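Local coordinates for putative methylthioribose-1-phosphate isomerase (Archaeoglobus fulgidus, PDB 1T5O), which probably interconverts 5-methylthioribose 1-phosphate and 5-methylthioribulose 1-phosphate, an aldose-ketose isomerisation of the methionine pathway, at residues A49-G54 with I98-N103; G57-A62 with E116-E121; T166-V171 with C199-E204; I219-G224 with H257-Y262; G325-Y328 with N334-K337. All blocks are in the same frame, centred on the assembly; numbering follows the deposited sequence.

Contacts 1 and 2 lie together in the helical part of the chain. Their centres are about 9 Å apart, they share helix 47-61, and they meet where Ala101 CB packs on Ile58 CB at 3.6 Å. The other three contacts belong to the Rossmann-like part. Contact 4 and contact 5 reach the same mixed sheet, with centres about 24 Å apart; contact 3 and contact 4, with centres about 20 Å apart, both touch the second subunit. The predicted substrate site lies nearest to contacts 1 and 3: the side chain of Glu51 is about 6 Å from that of Ala47, and that of Glu201 about 6 Å from that of Arg45. Contacts 2, 4 and 5 lie away from it.

Contact 1 of 5, residues A49-G54 with I98-N103; sequences ALEAAG and IERALN
Gly54 and Ile98 join helix 47-61 to helix 92-105 in the all-helical part of the fold, where helices 47-61, 70-85, 92-105 and 111-141 follow one another without a strand between them. The two backbones come very close here, Gly54 CA lying 4.5 Å from Ile98 CA. Glycine suits this place because a beta carbon on Gly54 would fall about 3.0 Å from Ile98 N, well inside normal contact. Ile98 lays its longer branch over the bare glycine backbone: with CG1 beside its own backbone N (chi1 -64°), CD1 comes to 3.3 Å from Gly54 CA and 3.1 Å from Gly54 O. The rest of this buried aliphatic chain is received by Ala81 and Leu84 of helix 70-85, so Ile98 serves two helices at once. A few residues on, Ala101 turns its small methyl toward helix 47-61 and settles against Ala55, keeping the close approach going.

The polar half of the contact is much looser. Glu51 sends an extended chain, its CG anti to the backbone N (chi1 -173°), toward Arg100, whose own chain bends twice on the way. The carboxylate and guanidinium planes stand 34° apart, and the guanidinium is met obliquely. Glu51 OE1 has a second, weak and long ion pair with Arg132, while Arg100 also leans on Glu121 and Leu125 of helix 111-141. Across the contact itself the charges form just one long salt bridge, with Glu51 OE2 3.9 Å from Arg100 NH2.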
# COMPACT_ATOMS: atom_id res chain seq x y z
N ALA A 49 -1.83 -22.35 -13.32
CA ALA A 49 -1.53 -21.82 -14.64
C ALA A 49 -0.13 -22.27 -15.03
O ALA A 49 0.12 -22.66 -16.18
CB ALA A 49 -1.61 -20.30 -14.61
N LEU A 50 0.78 -22.25 -14.06
CA LEU A 50 2.16 -22.64 -14.32
C LEU A 50 2.29 -24.13 -14.50
O LEU A 50 3.21 -24.60 -15.19
CB LEU A 50 3.07 -22.18 -13.18
CG LEU A 50 3.35 -20.68 -13.22
CD1 LEU A 50 4.20 -20.30 -12.02
CD2 LEU A 50 4.07 -20.31 -14.53
N GLU A 51 1.40 -24.89 -13.86
CA GLU A 51 1.45 -26.33 -14.00
C GLU A 51 1.02 -26.64 -15.43
O GLU A 51 1.64 -27.45 -16.12
CB GLU A 51 0.50 -27.04 -13.03
CG GLU A 51 0.68 -28.55 -13.07
CD GLU A 51 -0.45 -29.29 -12.41
OE1 GLU A 51 -1.44 -28.64 -12.03
OE2 GLU A 51 -0.37 -30.53 -12.29
N ALA A 52 -0.07 -26.00 -15.85
CA ALA A 52 -0.58 -26.19 -17.19
C ALA A 52 0.46 -25.69 -18.21
O ALA A 52 0.59 -26.27 -19.30
CB ALA A 52 -1.92 -25.44 -17.35
N ALA A 53 1.19 -24.64 -17.86
CA ALA A 53 2.22 -24.12 -18.76
C ALA A 53 3.32 -25.18 -18.94
O ALA A 53 3.79 -25.43 -20.05
CB ALA A 53 2.83 -22.84 -18.20
N GLY A 54 3.72 -25.80 -17.83
CA GLY A 54 4.73 -26.84 -17.88
C GLY A 54 4.31 -28.00 -18.78
O GLY A 54 5.10 -28.45 -19.61
N ILE A 98 5.62 -30.23 -16.00
CA ILE A 98 6.69 -30.71 -16.88
C ILE A 98 6.86 -32.22 -16.77
O ILE A 98 6.77 -32.93 -17.78
CB ILE A 98 8.06 -30.09 -16.49
CG1 ILE A 98 8.04 -28.57 -16.70
CG2 ILE A 98 9.17 -30.77 -17.29
CD1 ILE A 98 7.75 -28.15 -18.10
N GLU A 99 7.11 -32.71 -15.56
CA GLU A 99 7.34 -34.14 -15.35
C GLU A 99 6.14 -35.03 -15.67
O GLU A 99 6.31 -36.16 -16.14
CB GLU A 99 7.89 -34.41 -13.94
CG GLU A 99 6.95 -34.98 -12.84
CD GLU A 99 6.45 -36.42 -13.06
OE1 GLU A 99 7.23 -37.35 -13.40
OE2 GLU A 99 5.24 -36.64 -12.86
N ARG A 100 4.93 -34.55 -15.44
CA ARG A 100 3.77 -35.39 -15.74
C ARG A 100 3.51 -35.52 -17.23
O ARG A 100 3.11 -36.59 -17.71
CB ARG A 100 2.53 -34.85 -15.04
CG ARG A 100 2.48 -35.27 -13.59
CD ARG A 100 1.11 -35.82 -13.29
NE ARG A 100 0.36 -34.87 -12.50
CZ ARG A 100 -0.89 -35.06 -12.11
NH1 ARG A 100 -1.55 -36.16 -12.44
NH2 ARG A 100 -1.47 -34.13 -11.35
N ALA A 101 3.76 -34.44 -17.96
CA ALA A 101 3.57 -34.42 -19.40
C ALA A 101 4.68 -35.23 -20.07
O ALA A 101 4.41 -35.99 -21.00
CB ALA A 101 3.57 -32.97 -19.90
N LEU A 102 5.91 -35.08 -19.59
CA LEU A 102 7.05 -35.80 -20.14
C LEU A 102 6.90 -37.29 -19.92
O LEU A 102 7.06 -38.09 -20.85
CB LEU A 102 8.35 -35.33 -19.47
CG LEU A 102 9.64 -35.97 -20.02
CD1 LEU A 102 9.78 -35.64 -21.50
CD2 LEU A 102 10.85 -35.46 -19.25
N ASN A 103 6.60 -37.66 -18.68
CA ASN A 103 6.41 -39.05 -18.28
C ASN A 103 5.39 -39.71 -19.21
O ASN A 103 5.59 -40.83 -19.66
CB ASN A 103 5.93 -39.11 -16.81
CG ASN A 103 5.68 -40.55 -16.31
OD1 ASN A 103 4.53 -40.98 -16.16
ND2 ASN A 103 6.75 -41.28 -16.04

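Contact 2 of 5, residues G57-A62 with E116-E121; sequences GIALAA and ELALRE
Between Ala59 and Ala118 no ring or other flat side chain stands, so there are no faces or edges to cover: methyl groups meet backbone directly. Helices 47-61 and 111-141 run nearly antiparallel in these short segments, at 158°, with axes only 8.0 Å apart. Alanine at both positions permits such closeness. Ala118 CB rests on the opposing backbone, 3.7 Å from Ala59 CA, and Ala59 CB returns the contact, reaching Leu119 CA at 3.6 Å. Each methyl thus sits beside the other helix's main chain, rather than the two meeting end on, and their CB atoms remain 4.2 Å apart.

Larger side chains stay at the margins. Ile58 offers just its short branch, CG2, to Ala118 CB at 4.2 Å, while the residue also packs on Ala81 and Ala101 of the two other helices. Leu119, with CG anti to the backbone N (chi1 178°), carries its branched end on past the alanine, so that its nearest side-chain atom is CB, 4.1 Å from Ala59 CB.

No hydrogen bond or charge pair crosses between the segments. Cohesion therefore comes from dispersion and from burying small apolar surfaces, which depends on shape and gives little directional grip.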
# COMPACT_ATOMS: atom_id res chain seq x y z
N GLY A 57 3.90 -27.08 -22.32
CA GLY A 57 5.25 -26.83 -22.80
C GLY A 57 5.79 -28.06 -23.50
O GLY A 57 6.38 -27.95 -24.58
N ILE A 58 5.60 -29.23 -22.88
CA ILE A 58 6.05 -30.51 -23.42
C ILE A 58 5.29 -30.85 -24.70
O ILE A 58 5.87 -31.36 -25.65
CB ILE A 58 5.85 -31.65 -22.37
CG1 ILE A 58 6.66 -31.35 -21.10
CG2 ILE A 58 6.20 -33.02 -22.97
CD1 ILE A 58 8.16 -31.06 -21.32
N ALA A 59 3.98 -30.57 -24.73
CA ALA A 59 3.19 -30.84 -25.93
C ALA A 59 3.71 -29.92 -27.03
O ALA A 59 3.80 -30.29 -28.20
CB ALA A 59 1.72 -30.56 -25.67
N LEU A 60 4.06 -28.70 -26.63
CA LEU A 60 4.59 -27.73 -27.56
C LEU A 60 5.96 -28.20 -28.08
O LEU A 60 6.19 -28.27 -29.28
CB LEU A 60 4.73 -26.36 -26.88
CG LEU A 60 5.34 -25.21 -27.69
CD1 LEU A 60 4.60 -25.05 -29.03
CD2 LEU A 60 5.25 -23.92 -26.88
N ALA A 61 6.86 -28.51 -27.17
CA ALA A 61 8.19 -28.96 -27.56
C ALA A 61 8.16 -30.14 -28.53
O ALA A 61 9.05 -30.28 -29.38
CB ALA A 61 8.99 -29.32 -26.33
N ALA A 62 7.16 -31.00 -28.39
CA ALA A 62 7.03 -32.18 -29.24
C ALA A 62 6.40 -31.87 -30.59
O ALA A 62 6.38 -32.73 -31.47
CB ALA A 62 6.20 -33.26 -28.52
N GLU A 116 0.52 -36.94 -29.38
CA GLU A 116 -0.83 -37.00 -28.82
C GLU A 116 -0.81 -37.20 -27.31
O GLU A 116 -1.56 -36.54 -26.59
CB GLU A 116 -1.64 -38.14 -29.48
CG GLU A 116 -2.76 -38.75 -28.59
CD GLU A 116 -3.89 -37.77 -28.21
OE1 GLU A 116 -3.61 -36.56 -27.97
OE2 GLU A 116 -5.07 -38.22 -28.11
N LEU A 117 0.02 -38.11 -26.83
CA LEU A 117 0.07 -38.37 -25.39
C LEU A 117 0.51 -37.14 -24.60
O LEU A 117 0.02 -36.91 -23.49
CB LEU A 117 1.00 -39.54 -25.08
CG LEU A 117 0.48 -40.91 -25.49
CD1 LEU A 117 1.44 -41.99 -25.03
CD2 LEU A 117 -0.91 -41.12 -24.91
N ALA A 118 1.45 -36.38 -25.16
CA ALA A 118 1.93 -35.18 -24.47
C ALA A 118 0.76 -34.22 -24.32
O ALA A 118 0.43 -33.83 -23.20
CB ALA A 118 3.06 -34.51 -25.27
N LEU A 119 0.13 -33.88 -25.44
CA LEU A 119 -1.01 -32.96 -25.45
C LEU A 119 -2.17 -33.44 -24.59
O LEU A 119 -2.81 -32.64 -23.90
CB LEU A 119 -1.51 -32.74 -26.89
CG LEU A 119 -2.74 -31.82 -27.04
CD1 LEU A 119 -2.52 -30.50 -26.27
CD2 LEU A 119 -2.99 -31.53 -28.53
N ARG A 120 -2.45 -34.73 -24.65
CA ARG A 120 -3.55 -35.30 -23.89
C ARG A 120 -3.35 -35.18 -22.36
O ARG A 120 -4.29 -34.89 -21.62
CB ARG A 120 -3.74 -36.76 -24.29
CG ARG A 120 -4.78 -37.50 -23.51
CD ARG A 120 -5.16 -38.79 -24.23
NE ARG A 120 -5.91 -39.70 -23.37
CZ ARG A 120 -6.35 -40.89 -23.78
NH1 ARG A 120 -6.11 -41.29 -25.02
NH2 ARG A 120 -7.00 -41.69 -22.93
N GLU A 121 -2.13 -35.41 -21.89
CA GLU A 121 -1.84 -35.30 -20.46
C GLU A 121 -1.97 -33.83 -20.04
O GLU A 121 -2.58 -33.52 -19.02
CB GLU A 121 -0.42 -35.82 -20.17
CG GLU A 121 0.03 -35.74 -18.71
CD GLU A 121 -0.77 -36.64 -17.77
OE1 GLU A 121 -1.63 -37.41 -18.27
OE2 GLU A 121 -0.54 -36.59 -16.53

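Contact 3 of 5, residues T166-V171 with C199-E204; sequences TALGVV and CWELME
Glu201, whose carboxylate carbon lies against Leu168, has its OE1 gripped from two sources: a salt bridge from Arg172 NH2 and a hydrogen bond from the backbone N of Arg158. OE2 takes a further bond from Asn155 ND2. A buried acid so well supplied with donors is probably stabilised in its charged form, and the three bonds hold its carboxylate in a fixed rotation.

Leu168 comes to this group from the apolar side. The two side chains cross at a slant, and Leu168 CD1 lies 3.7 Å from both Glu201 OE1 and Glu201 CD, covering one side of the carboxylate with hydrocarbon. Glu201 reaches that position because its CG lies between the backbone N and the carbonyl carbon (chi1 67°), from where the chain runs out extended. Leucine fits because its other neighbour is apolar: Leu168 CD1 lies 4.4 Å from Leu202 CG, the branch point of that side chain. Leu202 continues onto Val209 of strand 208-212, passing the apolar layer on to the sheet.

The second subunit approaches from elsewhere, with Pro299 of that subunit packing on Cys199 and Met203. Helices 167-176 and 193-204 each link parallel strands of the sheet, the first from 149-152 to 182-186, the second from 182-186 to 208-212. Their meeting through Leu168 and Glu201, the latter with its side chain about 6 Å from that of Arg45, a predicted substrate-binding residue, is that of successive beta-alpha-beta crossovers in a Rossmann-like fold.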
# COMPACT_ATOMS: atom_id res chain seq x y z
N THR A 166 -9.57 -19.73 -7.21
CA THR A 166 -9.71 -20.36 -5.89
C THR A 166 -10.58 -19.43 -5.03
O THR A 166 -11.77 -19.66 -4.91
CB THR A 166 -8.34 -20.59 -5.24
OG1 THR A 166 -7.60 -19.36 -5.24
CG2 THR A 166 -7.57 -21.63 -6.03
N ALA A 167 -10.01 -18.38 -4.44
CA ALA A 167 -10.82 -17.46 -3.62
C ALA A 167 -11.96 -16.77 -4.41
O ALA A 167 -13.09 -16.65 -3.92
CB ALA A 167 -9.91 -16.38 -2.96
N LEU A 168 -11.65 -16.31 -5.61
CA LEU A 168 -12.65 -15.66 -6.47
C LEU A 168 -13.55 -16.74 -7.10
O LEU A 168 -14.64 -16.44 -7.59
CB LEU A 168 -11.95 -14.80 -7.55
CG LEU A 168 -11.07 -13.66 -6.95
CD1 LEU A 168 -10.57 -12.73 -8.08
CD2 LEU A 168 -11.89 -12.83 -5.92
N GLY A 169 -13.09 -18.00 -7.07
CA GLY A 169 -13.89 -19.09 -7.58
C GLY A 169 -15.04 -19.32 -6.60
O GLY A 169 -16.15 -19.72 -6.99
N VAL A 170 -14.79 -19.05 -5.32
CA VAL A 170 -15.82 -19.19 -4.27
C VAL A 170 -16.88 -18.11 -4.48
O VAL A 170 -18.08 -18.34 -4.29
CB VAL A 170 -15.21 -19.04 -2.86
CG1 VAL A 170 -16.32 -18.89 -1.81
CG2 VAL A 170 -14.33 -20.28 -2.54
N VAL A 171 -16.43 -16.93 -4.85
CA VAL A 171 -17.32 -15.83 -5.15
C VAL A 171 -18.11 -16.21 -6.41
O VAL A 171 -19.33 -16.10 -6.42
CB VAL A 171 -16.56 -14.50 -5.39
CG1 VAL A 171 -17.51 -13.44 -5.92
CG2 VAL A 171 -15.94 -14.00 -4.08
N CYS A 199 -9.54 -6.68 -10.22
CA CYS A 199 -10.62 -5.80 -10.63
C CYS A 199 -11.02 -6.08 -12.09
O CYS A 199 -12.19 -5.99 -12.44
CB CYS A 199 -10.22 -4.33 -10.44
SG CYS A 199 -10.14 -3.77 -8.69
N TRP A 200 -10.04 -6.42 -12.92
CA TRP A 200 -10.31 -6.72 -14.32
C TRP A 200 -11.19 -7.96 -14.48
O TRP A 200 -12.28 -7.90 -15.09
CB TRP A 200 -9.01 -6.93 -15.09
CG TRP A 200 -9.25 -7.10 -16.58
CD1 TRP A 200 -9.42 -6.09 -17.51
CD2 TRP A 200 -9.51 -8.34 -17.27
NE1 TRP A 200 -9.77 -6.64 -18.72
CE2 TRP A 200 -9.84 -8.01 -18.60
CE3 TRP A 200 -9.50 -9.69 -16.88
CZ2 TRP A 200 -10.15 -8.98 -19.57
CZ3 TRP A 200 -9.82 -10.67 -17.85
CH2 TRP A 200 -10.14 -10.30 -19.17
N GLU A 201 -10.75 -9.09 -13.93
CA GLU A 201 -11.55 -10.30 -14.10
C GLU A 201 -12.92 -10.23 -13.44
O GLU A 201 -13.86 -10.87 -13.93
CB GLU A 201 -10.79 -11.55 -13.63
CG GLU A 201 -10.51 -11.64 -12.13
CD GLU A 201 -9.95 -12.99 -11.76
OE1 GLU A 201 -10.73 -13.94 -11.57
OE2 GLU A 201 -8.70 -13.13 -11.71
N LEU A 202 -13.08 -9.45 -12.38
CA LEU A 202 -14.40 -9.38 -11.76
C LEU A 202 -15.30 -8.47 -12.61
O LEU A 202 -16.46 -8.79 -12.88
CB LEU A 202 -14.30 -8.87 -10.31
CG LEU A 202 -13.66 -9.86 -9.32
CD1 LEU A 202 -13.47 -9.22 -7.96
CD2 LEU A 202 -14.54 -11.08 -9.21
N MET A 203 -14.78 -7.33 -13.05
CA MET A 203 -15.62 -6.46 -13.86
C MET A 203 -15.96 -7.14 -15.19
O MET A 203 -17.06 -6.96 -15.72
CB MET A 203 -14.91 -5.12 -14.12
CG MET A 203 -14.85 -4.25 -12.89
SD MET A 203 -13.86 -2.79 -13.10
CE MET A 203 -14.91 -1.88 -14.37
N GLU A 204 -15.04 -7.92 -15.70
CA GLU A 204 -15.24 -8.60 -16.98
C GLU A 204 -16.40 -9.59 -16.84
O GLU A 204 -17.22 -9.76 -17.75
CB GLU A 204 -13.93 -9.31 -17.39
CG GLU A 204 -13.91 -9.93 -18.77
CD GLU A 204 -13.80 -8.90 -19.89
OE1 GLU A 204 -13.68 -7.69 -19.61
OE2 GLU A 204 -13.84 -9.31 -21.07

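Contact 4 of 5, residues I219-G224 with H257-Y262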
# COMPACT_ATOMS: atom_id res chain seq x y z
N ILE A 219 -10.10 0.91 7.90
CA ILE A 219 -11.32 1.69 7.91
C ILE A 219 -12.55 0.95 7.38
O ILE A 219 -13.67 1.12 7.92
CB ILE A 219 -11.13 3.06 7.20
CG1 ILE A 219 -12.26 4.03 7.60
CG2 ILE A 219 -11.05 2.88 5.65
CD1 ILE A 219 -12.07 5.44 7.01
N VAL A 220 -12.38 0.10 6.37
CA VAL A 220 -13.56 -0.60 5.85
C VAL A 220 -14.15 -1.56 6.87
O VAL A 220 -15.38 -1.69 6.96
CB VAL A 220 -13.30 -1.33 4.46
CG1 VAL A 220 -13.00 -0.30 3.36
CG2 VAL A 220 -12.16 -2.35 4.56
N MET A 221 -13.30 -2.21 7.67
CA MET A 221 -13.84 -3.10 8.70
C MET A 221 -14.37 -2.29 9.85
O MET A 221 -15.38 -2.65 10.46
CB MET A 221 -12.79 -4.09 9.18
CG MET A 221 -12.44 -5.08 8.08
SD MET A 221 -11.24 -6.32 8.56
CE MET A 221 -10.85 -7.08 6.98
N GLN A 222 -13.72 -1.18 10.12
CA GLN A 222 -14.12 -0.30 11.18
C GLN A 222 -15.54 0.19 10.86
O GLN A 222 -16.39 0.33 11.75
CB GLN A 222 -13.11 0.86 11.24
CG GLN A 222 -13.19 1.78 12.39
CD GLN A 222 -12.17 2.89 12.25
OE1 GLN A 222 -12.05 3.51 11.19
NE2 GLN A 222 -11.42 3.14 13.31
N LYS A 223 -15.82 0.44 9.59
CA LYS A 223 -17.14 0.91 9.18
C LYS A 223 -18.14 -0.20 8.92
O LYS A 223 -19.26 0.08 8.51
CB LYS A 223 -17.04 1.79 7.92
CG LYS A 223 -16.39 3.14 8.21
CD LYS A 223 -16.28 4.01 6.99
CE LYS A 223 -16.70 5.43 7.36
NZ LYS A 223 -15.96 5.99 8.56
N GLY A 224 -17.75 -1.45 9.11
CA GLY A 224 -18.69 -2.54 8.89
C GLY A 224 -19.05 -2.79 7.43
O GLY A 224 -20.14 -3.31 7.14
N HIS A 257 -11.73 -7.50 14.43
CA HIS A 257 -13.11 -7.15 14.14
C HIS A 257 -14.07 -8.32 14.04
O HIS A 257 -15.22 -8.16 13.64
CB HIS A 257 -13.18 -6.32 12.84
CG HIS A 257 -12.76 -4.91 13.04
ND1 HIS A 257 -11.46 -4.48 12.86
CD2 HIS A 257 -13.43 -3.85 13.55
CE1 HIS A 257 -11.35 -3.22 13.25
NE2 HIS A 257 -12.53 -2.82 13.68
N ASN A 258 -13.59 -9.50 14.40
CA ASN A 258 -14.40 -10.73 14.36
C ASN A 258 -15.00 -10.97 12.99
O ASN A 258 -16.17 -11.37 12.86
CB ASN A 258 -15.52 -10.65 15.39
CG ASN A 258 -15.00 -10.40 16.77
OD1 ASN A 258 -15.52 -9.55 17.51
ND2 ASN A 258 -13.96 -11.14 17.14
N ILE A 259 -14.22 -10.72 11.95
CA ILE A 259 -14.68 -10.94 10.59
C ILE A 259 -14.13 -12.27 10.10
O ILE A 259 -12.94 -12.48 10.15
CB ILE A 259 -14.21 -9.80 9.69
CG1 ILE A 259 -14.81 -8.50 10.22
CG2 ILE A 259 -14.60 -10.08 8.25
CD1 ILE A 259 -14.71 -7.34 9.26
N PRO A 260 -15.01 -13.19 9.63
CA PRO A 260 -14.53 -14.49 9.15
C PRO A 260 -13.44 -14.32 8.10
O PRO A 260 -13.59 -13.52 7.17
CB PRO A 260 -15.80 -15.16 8.59
CG PRO A 260 -16.91 -14.57 9.51
CD PRO A 260 -16.48 -13.11 9.63
N PHE A 261 -12.33 -15.05 8.27
CA PHE A 261 -11.19 -14.98 7.34
C PHE A 261 -10.98 -16.38 6.75
O PHE A 261 -10.62 -17.34 7.44
CB PHE A 261 -9.94 -14.50 8.10
CG PHE A 261 -8.74 -14.27 7.22
CD1 PHE A 261 -8.44 -13.00 6.73
CD2 PHE A 261 -7.86 -15.33 6.94
CE1 PHE A 261 -7.30 -12.76 5.97
CE2 PHE A 261 -6.70 -15.10 6.18
CZ PHE A 261 -6.42 -13.83 5.69
N TYR A 262 -11.23 -16.51 5.46
CA TYR A 262 -11.11 -17.80 4.79
C TYR A 262 -9.94 -17.86 3.82
O TYR A 262 -9.61 -16.86 3.18
CB TYR A 262 -12.41 -18.11 4.03
CG TYR A 262 -13.61 -18.21 4.93
CD1 TYR A 262 -13.67 -19.17 5.94
CD2 TYR A 262 -14.70 -17.32 4.77
CE1 TYR A 262 -14.76 -19.25 6.77
CE2 TYR A 262 -15.81 -17.39 5.61
CZ TYR A 262 -15.84 -18.35 6.60
OH TYR A 262 -16.93 -18.46 7.41
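Met221 packs tightly against Ile259 and more gently against His257, and the two halves differ in character. On the tight side, Met221 CG and Ile259 CD1 are 3.4 Å apart, closer than carbons usually come, and Ile259 CD1 also lies 3.7 Å from Met221 SD. Methionine suits this place because its unbranched chain, extended beyond CG, can slide past the isoleucine tip at an oblique angle.

Over the face of the His257 ring lies Met221 CB, 4.1 Å from the ring centroid and 22° off its normal, a CH-pi contact. The sulfur is oblique to the ring and farther away. The bond from ND1 to Val253 O, in the helix that His257 leaves, helps hold the ring in this pose. With the imidazole of His257 replaced by an alanine's methyl, Val253 O is likely to lose its side-chain partner and Met221 CB the ring face it lies over.

The looser side is at Gln222, whose backbone skirts the ring, CA 3.9 Å from His257 NE2, while its side chain comes no nearer than 4.5 Å (Gln222 CB to His257 NE2). The amide of Gln222 turns instead to the second subunit, where NE2 bonds to Pro311 O, and Tyr248 of that subunit packs on both Gln222 and His257. Helix 217-222, ended by a Schellman motif at Gly224, thus rests on the turn between helix 247-256 and strand 261-264, with Met221 also reaching Val229 of the adjacent strand 228-231.

Contact 5 of 5, residues G325-Y328 with N334-K337; sequences GVIY and NVPK
Strand 325-327, at one edge of the mixed sheet, gives way to a short turn and helix 331-338, which folds back so that Ile327 CA and Asn334 CA lie 6.3 Å apart. Asn334 closes this turn: its ND2 donates to Tyr328 O at 2.8 Å, nearly straight at 170°. The acceptor lies in the plane of the asparagine amide, whereas the donor stands well above the carbonyl plane, 52° out of it. The amide is aimed by CG lying beside the backbone N (chi1 -60°). A leucine here has no N-H to give, and Tyr328 O would probably be left without this donor and the turn less firmly tied to the helix.

Next to it the contact is apolar. Ile327 turns its CG2 branch to the helix, 3.7 Å from Asn334 CB and 4.0 Å from Val335 CG2. Beta-branched residues suit both places: isoleucine favours a strand, and valine spreads its methyls among Phe270, Trp272, Phe341 and Leu320.

One directional bond thus helps set how the helix is turned against the strand end, while the hydrocarbon beside it supplies burial. Because this bond is made to main-chain oxygen, it does not depend on the side chain of Tyr328.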
# COMPACT_ATOMS: atom_id res chain seq x y z
N GLY A 325 -13.39 -30.15 0.65
CA GLY A 325 -14.36 -29.64 1.60
C GLY A 325 -13.83 -28.50 2.46
O GLY A 325 -12.66 -28.10 2.34
N VAL A 326 -14.69 -27.98 3.33
CA VAL A 326 -14.29 -26.89 4.23
C VAL A 326 -13.65 -27.52 5.48
O VAL A 326 -14.21 -28.43 6.07
CB VAL A 326 -15.51 -26.01 4.63
CG1 VAL A 326 -15.09 -24.91 5.62
CG2 VAL A 326 -16.08 -25.34 3.38
N ILE A 327 -12.49 -27.03 5.88
CA ILE A 327 -11.79 -27.57 7.05
C ILE A 327 -11.75 -26.55 8.20
O ILE A 327 -11.28 -25.41 8.02
CB ILE A 327 -10.34 -27.93 6.66
CG1 ILE A 327 -10.35 -28.85 5.44
CG2 ILE A 327 -9.65 -28.64 7.80
CD1 ILE A 327 -8.90 -29.23 4.97
N TYR A 328 -12.18 -26.97 9.37
CA TYR A 328 -12.21 -26.09 10.54
C TYR A 328 -11.17 -26.47 11.59
O TYR A 328 -10.61 -27.56 11.52
CB TYR A 328 -13.57 -26.16 11.23
CG TYR A 328 -14.70 -25.66 10.41
CD1 TYR A 328 -15.44 -26.55 9.62
CD2 TYR A 328 -15.05 -24.32 10.42
CE1 TYR A 328 -16.50 -26.10 8.86
CE2 TYR A 328 -16.12 -23.86 9.66
CZ TYR A 328 -16.83 -24.76 8.88
OH TYR A 328 -17.87 -24.34 8.11
N ASN A 334 -8.12 -31.88 11.85
CA ASN A 334 -8.95 -31.87 10.65
C ASN A 334 -8.34 -31.79 9.28
O ASN A 334 -8.96 -32.23 8.31
CB ASN A 334 -10.02 -30.79 10.80
CG ASN A 334 -10.91 -31.03 11.99
OD1 ASN A 334 -11.14 -32.18 12.35
ND2 ASN A 334 -11.41 -29.97 12.61
N VAL A 335 -7.14 -31.23 9.17
CA VAL A 335 -6.48 -31.15 7.88
C VAL A 335 -6.16 -32.58 7.39
O VAL A 335 -6.51 -32.93 6.26
CB VAL A 335 -5.22 -30.27 7.96
CG1 VAL A 335 -4.28 -30.52 6.78
CG2 VAL A 335 -5.65 -28.77 7.96
N PRO A 336 -5.52 -33.41 8.23
CA PRO A 336 -5.21 -34.78 7.79
C PRO A 336 -6.49 -35.56 7.49
O PRO A 336 -6.58 -36.31 6.52
CB PRO A 336 -4.45 -35.38 8.98
CG PRO A 336 -3.81 -34.21 9.61
CD PRO A 336 -4.90 -33.13 9.54
N LYS A 337 -7.50 -35.37 8.33
CA LYS A 337 -8.77 -36.06 8.15
C LYS A 337 -9.46 -35.70 6.83
O LYS A 337 -9.79 -36.58 6.03
CB LYS A 337 -9.71 -35.73 9.32
CG LYS A 337 -11.02 -36.49 9.27
CD LYS A 337 -12.09 -35.91 10.21
CE LYS A 337 -13.48 -36.37 9.76
NZ LYS A 337 -14.63 -35.81 10.55